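Local coordinates for protein tannase (Fusobacterium nucleatum subsp. nucleatum ATCC 25586, PDB 6YQ4) that is a tannase, probably of the alpha/beta-hydrolase type, that acts on gallotannins and carries a bound magnesium ion, at residues S265-T270 and T380-D385; F324-T329 and T344-R349. All coordinates share one frame; numbering follows the deposited sequence. Where two conformers were deposited one is given.

Contact 1: residues S265-T270 and T380-D385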
loop_
_atom_site.group_PDB
_atom_site.type_symbol
_atom_site.label_atom_id
_atom_site.label_comp_id
_atom_site.label_asym_id
_atom_site.label_seq_id
_atom_site.Cartn_x
_atom_site.Cartn_y
_atom_site.Cartn_z
ATOM N N SER A 265 -4.282 -18.658 -16.993
ATOM C CA SER A 265 -3.468 -17.493 -17.274
ATOM C C SER A 265 -3.707 -16.985 -18.701
ATOM O O SER A 265 -3.795 -15.776 -18.919
ATOM C CB SER A 265 -2.000 -17.826 -17.020
ATOM O OG SER A 265 -1.138 -17.064 -17.847
ATOM N N ASN A 266 -3.863 -17.884 -19.674
ATOM C CA ASN A 266 -4.270 -17.456 -21.014
ATOM C C ASN A 266 -5.556 -16.630 -20.962
ATOM O O ASN A 266 -5.629 -15.532 -21.529
ATOM C CB ASN A 266 -4.461 -18.668 -21.934
ATOM C CG ASN A 266 -3.149 -19.373 -22.261
ATOM O OD1 ASN A 266 -2.069 -18.878 -21.941
ATOM N ND2 ASN A 266 -3.237 -20.519 -22.913
ATOM N N LYS A 267 -6.576 -17.137 -20.266
ATOM C CA LYS A 267 -7.865 -16.455 -20.242
ATOM C C LYS A 267 -7.780 -15.135 -19.489
ATOM O O LYS A 267 -8.346 -14.129 -19.933
ATOM C CB LYS A 267 -8.923 -17.376 -19.633
ATOM C CG LYS A 267 -10.394 -16.980 -19.844
ATOM C CD LYS A 267 -10.767 -16.679 -21.302
ATOM C CE LYS A 267 -11.012 -17.936 -22.128
ATOM N NZ LYS A 267 -11.108 -17.601 -23.587
ATOM N N LEU A 268 -7.054 -15.107 -18.365
ATOM C CA LEU A 268 -6.929 -13.871 -17.592
ATOM C C LEU A 268 -6.230 -12.771 -18.382
ATOM O O LEU A 268 -6.610 -11.596 -18.280
ATOM C CB LEU A 268 -6.168 -14.129 -16.301
ATOM C CG LEU A 268 -6.991 -14.743 -15.180
ATOM C CD1 LEU A 268 -6.094 -15.249 -14.034
ATOM C CD2 LEU A 268 -8.014 -13.741 -14.714
ATOM N N LYS A 269 -5.184 -13.123 -19.142
ATOM C CA LYS A 269 -4.493 -12.123 -19.957
ATOM C C LYS A 269 -5.455 -11.461 -20.924
ATOM O O LYS A 269 -5.530 -10.232 -21.005
ATOM C CB LYS A 269 -3.344 -12.757 -20.731
ATOM C CG LYS A 269 -2.564 -11.723 -21.528
ATOM C CD LYS A 269 -1.603 -12.346 -22.508
ATOM C CE LYS A 269 -0.606 -11.322 -23.022
ATOM N NZ LYS A 269 0.363 -11.870 -24.047
ATOM N N THR A 270 -6.197 -12.279 -21.665
ATOM C CA THR A 270 -7.257 -11.884 -22.581
ATOM C C THR A 270 -8.166 -10.785 -22.035
ATOM O O THR A 270 -8.658 -9.960 -22.808
ATOM C CB THR A 270 -8.054 -13.143 -22.936
ATOM O OG1 THR A 270 -7.356 -13.865 -23.951
ATOM C CG2 THR A 270 -9.440 -12.836 -23.412
ATOM N N THR A 380 -13.870 -11.337 -7.708
ATOM C CA THR A 380 -13.843 -11.142 -9.139
ATOM C C THR A 380 -14.930 -12.016 -9.725
ATOM O O THR A 380 -15.244 -13.083 -9.194
ATOM C CB THR A 380 -12.483 -11.502 -9.772
ATOM O OG1 THR A 380 -12.240 -12.919 -9.649
ATOM C CG2 THR A 380 -11.365 -10.737 -9.088
ATOM N N LYS A 381 -15.524 -11.533 -10.809
ATOM C CA LYS A 381 -16.448 -12.366 -11.557
ATOM C C LYS A 381 -15.758 -13.620 -12.075
ATOM O O LYS A 381 -16.401 -14.664 -12.230
ATOM C CB LYS A 381 -17.039 -11.544 -12.707
ATOM C CG LYS A 381 -18.013 -12.284 -13.590
ATOM C CD LYS A 381 -18.126 -11.628 -14.954
ATOM C CE LYS A 381 -19.084 -12.407 -15.805
ATOM N NZ LYS A 381 -20.175 -12.926 -14.932
ATOM N N PHE A 382 -14.454 -13.541 -12.343
ATOM C CA PHE A 382 -13.781 -14.625 -13.053
ATOM C C PHE A 382 -13.666 -15.881 -12.178
ATOM O O PHE A 382 -14.063 -16.977 -12.586
ATOM C CB PHE A 382 -12.401 -14.156 -13.539
ATOM C CG PHE A 382 -11.573 -15.256 -14.128
ATOM C CD1 PHE A 382 -11.692 -15.582 -15.471
ATOM C CD2 PHE A 382 -10.709 -16.007 -13.329
ATOM C CE1 PHE A 382 -10.961 -16.638 -16.018
ATOM C CE2 PHE A 382 -9.974 -17.075 -13.855
ATOM C CZ PHE A 382 -10.095 -17.389 -15.200
ATOM N N SER A 383 -13.101 -15.736 -10.982
ATOM C CA SER A 383 -12.946 -16.864 -10.079
ATOM C C SER A 383 -14.291 -17.339 -9.554
ATOM O O SER A 383 -14.501 -18.548 -9.392
ATOM C CB SER A 383 -12.017 -16.476 -8.933
ATOM O OG SER A 383 -10.792 -15.982 -9.457
ATOM N N PHE A 384 -15.219 -16.414 -9.300
ATOM C CA PHE A 384 -16.534 -16.827 -8.824
ATOM C C PHE A 384 -17.244 -17.685 -9.865
ATOM O O PHE A 384 -17.732 -18.780 -9.552
ATOM C CB PHE A 384 -17.374 -15.602 -8.451
ATOM C CG PHE A 384 -18.810 -15.929 -8.114
ATOM C CD1 PHE A 384 -19.166 -16.324 -6.831
ATOM C CD2 PHE A 384 -19.809 -15.850 -9.085
ATOM C CE1 PHE A 384 -20.493 -16.641 -6.515
ATOM C CE2 PHE A 384 -21.140 -16.171 -8.777
ATOM C CZ PHE A 384 -21.478 -16.570 -7.482
ATOM N N ASP A 385 -17.290 -17.213 -11.121
ATOM C CA ASP A 385 -18.020 -17.934 -12.168
ATOM C C ASP A 385 -17.434 -19.316 -12.417
ATOM O O ASP A 385 -18.172 -20.258 -12.731
ATOM C CB ASP A 385 -18.026 -17.154 -13.492
ATOM C CG ASP A 385 -18.957 -15.941 -13.484
ATOM O OD1 ASP A 385 -19.612 -15.654 -12.464
ATOM O OD2 ASP A 385 -19.029 -15.259 -14.526
#

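Contact 2: residues F324-T329 and T344-R349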
loop_
_atom_site.group_PDB
_atom_site.type_symbol
_atom_site.label_atom_id
_atom_site.label_comp_id
_atom_site.label_asym_id
_atom_site.label_seq_id
_atom_site.Cartn_x
_atom_site.Cartn_y
_atom_site.Cartn_z
ATOM N N PHE A 324 19.753 -8.397 -17.208
ATOM C CA PHE A 324 18.589 -7.979 -17.979
ATOM C C PHE A 324 18.922 -7.335 -19.317
ATOM O O PHE A 324 18.001 -6.912 -20.025
ATOM C CB PHE A 324 17.735 -7.024 -17.139
ATOM C CG PHE A 324 17.139 -7.678 -15.925
ATOM C CD1 PHE A 324 17.890 -7.831 -14.761
ATOM C CD2 PHE A 324 15.838 -8.168 -15.951
ATOM C CE1 PHE A 324 17.346 -8.453 -13.631
ATOM C CE2 PHE A 324 15.286 -8.785 -14.832
ATOM C CZ PHE A 324 16.048 -8.931 -13.673
ATOM N N LYS A 325 20.201 -7.284 -19.703
ATOM C CA LYS A 325 20.577 -6.655 -20.966
ATOM C C LYS A 325 19.934 -7.316 -22.189
ATOM O O LYS A 325 19.777 -6.656 -23.216
ATOM C CB LYS A 325 22.097 -6.658 -21.117
ATOM C CG LYS A 325 22.846 -6.093 -19.911
ATOM C CD LYS A 325 24.375 -6.179 -20.085
ATOM C CE LYS A 325 25.081 -4.837 -19.801
ATOM N NZ LYS A 325 26.539 -4.833 -20.159
ATOM N N LYS A 326 19.532 -8.585 -22.112
ATOM C CA LYS A 326 18.942 -9.225 -23.289
ATOM C C LYS A 326 17.612 -8.587 -23.702
ATOM O O LYS A 326 17.202 -8.726 -24.860
ATOM C CB LYS A 326 18.762 -10.729 -23.045
ATOM C CG LYS A 326 17.558 -11.108 -22.182
ATOM C CD LYS A 326 17.503 -12.615 -21.878
ATOM C CE LYS A 326 17.563 -13.464 -23.140
ATOM N NZ LYS A 326 17.347 -14.925 -22.893
ATOM N N ALA A 327 16.943 -7.884 -22.800
ATOM C CA ALA A 327 15.724 -7.161 -23.135
ATOM C C ALA A 327 15.973 -5.701 -23.522
ATOM O O ALA A 327 15.012 -4.975 -23.814
ATOM C CB ALA A 327 14.744 -7.215 -21.948
ATOM N N PHE A 328 17.227 -5.251 -23.529
ATOM C CA PHE A 328 17.546 -3.834 -23.629
ATOM C C PHE A 328 18.201 -3.517 -24.970
ATOM O O PHE A 328 19.019 -4.297 -25.477
ATOM C CB PHE A 328 18.492 -3.410 -22.502
ATOM C CG PHE A 328 17.861 -3.408 -21.142
ATOM C CD1 PHE A 328 16.489 -3.527 -20.992
ATOM C CD2 PHE A 328 18.643 -3.274 -20.010
ATOM C CE1 PHE A 328 15.905 -3.513 -19.737
ATOM C CE2 PHE A 328 18.064 -3.271 -18.741
ATOM C CZ PHE A 328 16.694 -3.387 -18.609
ATOM N N THR A 329 17.853 -2.365 -25.532
ATOM C CA THR A 329 18.637 -1.764 -26.608
ATOM C C THR A 329 19.534 -0.700 -25.994
ATOM O O THR A 329 19.046 0.323 -25.494
ATOM C CB THR A 329 17.771 -1.153 -27.704
ATOM O OG1 THR A 329 16.890 -2.146 -28.234
ATOM C CG2 THR A 329 18.674 -0.653 -28.826
ATOM N N THR A 344 9.987 -9.281 -18.742
ATOM C CA THR A 344 9.156 -9.916 -17.728
ATOM C C THR A 344 9.335 -11.428 -17.666
ATOM O O THR A 344 8.864 -12.046 -16.703
ATOM C CB THR A 344 7.685 -9.575 -17.975
ATOM O OG1 THR A 344 7.385 -9.766 -19.363
ATOM C CG2 THR A 344 7.429 -8.129 -17.624
ATOM N N HIS A 345 10.001 -12.032 -18.657
ATOM C CA HIS A 345 10.232 -13.466 -18.698
ATOM C C HIS A 345 11.596 -13.856 -18.147
ATOM O O HIS A 345 12.050 -14.980 -18.376
ATOM C CB HIS A 345 10.081 -13.969 -20.132
ATOM C CG HIS A 345 8.659 -14.149 -20.549
ATOM N ND1 HIS A 345 7.704 -13.169 -20.363
ATOM C CD2 HIS A 345 8.022 -15.199 -21.114
ATOM C CE1 HIS A 345 6.541 -13.608 -20.807
ATOM N NE2 HIS A 345 6.707 -14.835 -21.271
ATOM N N ILE A 346 12.266 -12.947 -17.447
ATOM C CA ILE A 346 13.670 -13.157 -17.137
ATOM C C ILE A 346 13.769 -13.928 -15.825
ATOM O O ILE A 346 14.326 -15.034 -15.791
ATOM C CB ILE A 346 14.435 -11.816 -17.137
ATOM C CG1 ILE A 346 14.804 -11.464 -18.593
ATOM C CG2 ILE A 346 15.687 -11.879 -16.260
ATOM C CD1 ILE A 346 15.739 -10.281 -18.755
ATOM N N GLY A 347 13.197 -13.409 -14.749
ATOM C CA GLY A 347 13.146 -14.209 -13.545
ATOM C C GLY A 347 12.109 -15.317 -13.660
ATOM O O GLY A 347 11.418 -15.478 -14.667
ATOM N N ASP A 348 12.000 -16.103 -12.590
ATOM C CA ASP A 348 10.835 -16.961 -12.411
ATOM C C ASP A 348 9.664 -16.117 -11.947
ATOM O O ASP A 348 9.837 -15.142 -11.226
ATOM C CB ASP A 348 11.089 -18.036 -11.359
ATOM C CG ASP A 348 11.779 -19.252 -11.908
ATOM O OD1 ASP A 348 11.873 -19.444 -13.140
ATOM O OD2 ASP A 348 12.240 -20.027 -11.069
ATOM N N ARG A 349 8.462 -16.502 -12.341
ATOM C CA ARG A 349 7.271 -15.840 -11.830
ATOM C C ARG A 349 7.136 -16.130 -10.339
ATOM O O ARG A 349 7.681 -17.104 -9.833
ATOM C CB ARG A 349 6.025 -16.307 -12.605
ATOM C CG ARG A 349 4.919 -16.962 -11.771
ATOM C CD ARG A 349 4.053 -17.968 -12.558
ATOM N NE ARG A 349 3.670 -17.531 -13.903
ATOM C CZ ARG A 349 2.466 -17.070 -14.244
ATOM N NH1 ARG A 349 2.228 -16.705 -15.494
ATOM N NH2 ARG A 349 1.498 -16.957 -13.340
#

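Contact 1: residues S265-T270 and T380-D385
Phe382 leans its ring on Leu268, with the side chain of Lys267 brushing its rim. From CB, which heads for helix 259-279, the chain leaves helix 381-394 with CG anti to the backbone N (chi1 173°), and this stretches the ring across the groove between the two helices. CG is the first ring atom to meet Leu268, through CD2; further out, CD2 of Phe382 lies 3.8 Å from CD2 of Leu268. CE2 is shared by the Leu268 methyl and by Leu268 CG, each 4.0 Å away. On the other edge CE1 comes to 3.9 Å from Lys267 CG, close to the ring plane, and CZ at the far end has Leu268 CG as its neighbour. The Leu268 methyl therefore sits almost squarely on one face, CD2 lying 3.8 Å from the Phe382 ring centroid and 12° off its normal, a CH-pi contact. The Lys267 chain then bends twice and carries its amine away from the aromatic ring.

Both helices belong to the long excursion between sheet strands 202-206 and 435-439, a place where alpha/beta-hydrolases commonly carry a lid or cap. Helix 212-223 backs Leu268 through Asp216 and Glu220. The first turn of helix 381-394 is fixed by Thr380 at its N-cap: Ser383 N donates to Thr380 OG1 (3.2 Å) along a nearly straight line of 168°. Asp357 holds both hydroxyls of this cap, bonding Thr380 OG1 by its carboxylate and Ser383 OG by its backbone carbonyl. One helical turn apart, Lys381 NZ forms a salt bridge to the syn lone pair of Asp385 OD2, at 2.6 Å.

Contact 2: residues F324-T329 and T344-R349
Ile346 overlaps one flank of the Phe324 ring with both of its branches. Its CG2 methyl approaches Phe324 CE2 to 3.4 Å, a tight fit. CD1, at the end of the longer branch, comes to 3.5 Å from Phe324 CD2 and continues over the base of the residue toward Phe324 CA. The two side chains meet at a slant, and the methyl also comes to the ring obliquely. With CG1 anti to the carbonyl carbon (chi1 -82°) and the longer branch extended (chi2 -171°), the isoleucine splits its branches along the ring, CG2 toward the outer carbons and CD1 toward the inner ones. CD1 is also brushed by Lys326, whose CG lies 4.0 Å from Ile346 CD1; the lysine chain and the isoleucine run past each other in opposite directions, and the aliphatic part of Lys326 forms an exposed border to the apolar patch.

The backbone from Phe324 to Phe328 folds into two overlapping type I turns, with Ala327 N donating to Phe324 O (3.1 Å) and Phe328 N to Lys325 O (2.9 Å). These turns lead straight into the beta hairpin of strands 328-330 and 335-338, which is followed by helix 340-344 and then by the loop that carries Ile346. The same Phe324 O that accepts the first turn bond stands 3.6 Å above the centre of one face of the Phe328 ring. Tyr343 of the local helix 340-344 meets the Phe324 ring with planes inclined at about 40°, while Trp472, packed edge-to-face, and Ile443 join it to a later part of the chain. Beyond Ile346, backbone bonds of Arg349 to Ser228 and Ser230 place the loop beside strand 228-232.

Coming from the N terminus, the chain leaves the central sheet after strand 202-206 and reaches helix 259-279, where 265-270 opens the loop that contact 1 will close. It then passes through helix 298-316 to 324-329, traces the hairpin of strands 328-330 and 335-338 and helix 340-344, and closes the short loop of contact 2 at 344-349. Only later does 380-385 return to helix 259-279, so contact 2 is nested inside contact 1. Their centres are 26 Å apart; in one of two modelled conformers, Arg349 NH1 comes to 4.1 Å from Ser265 OG and may share Glu220 with it, which would link the two through helix 212-223.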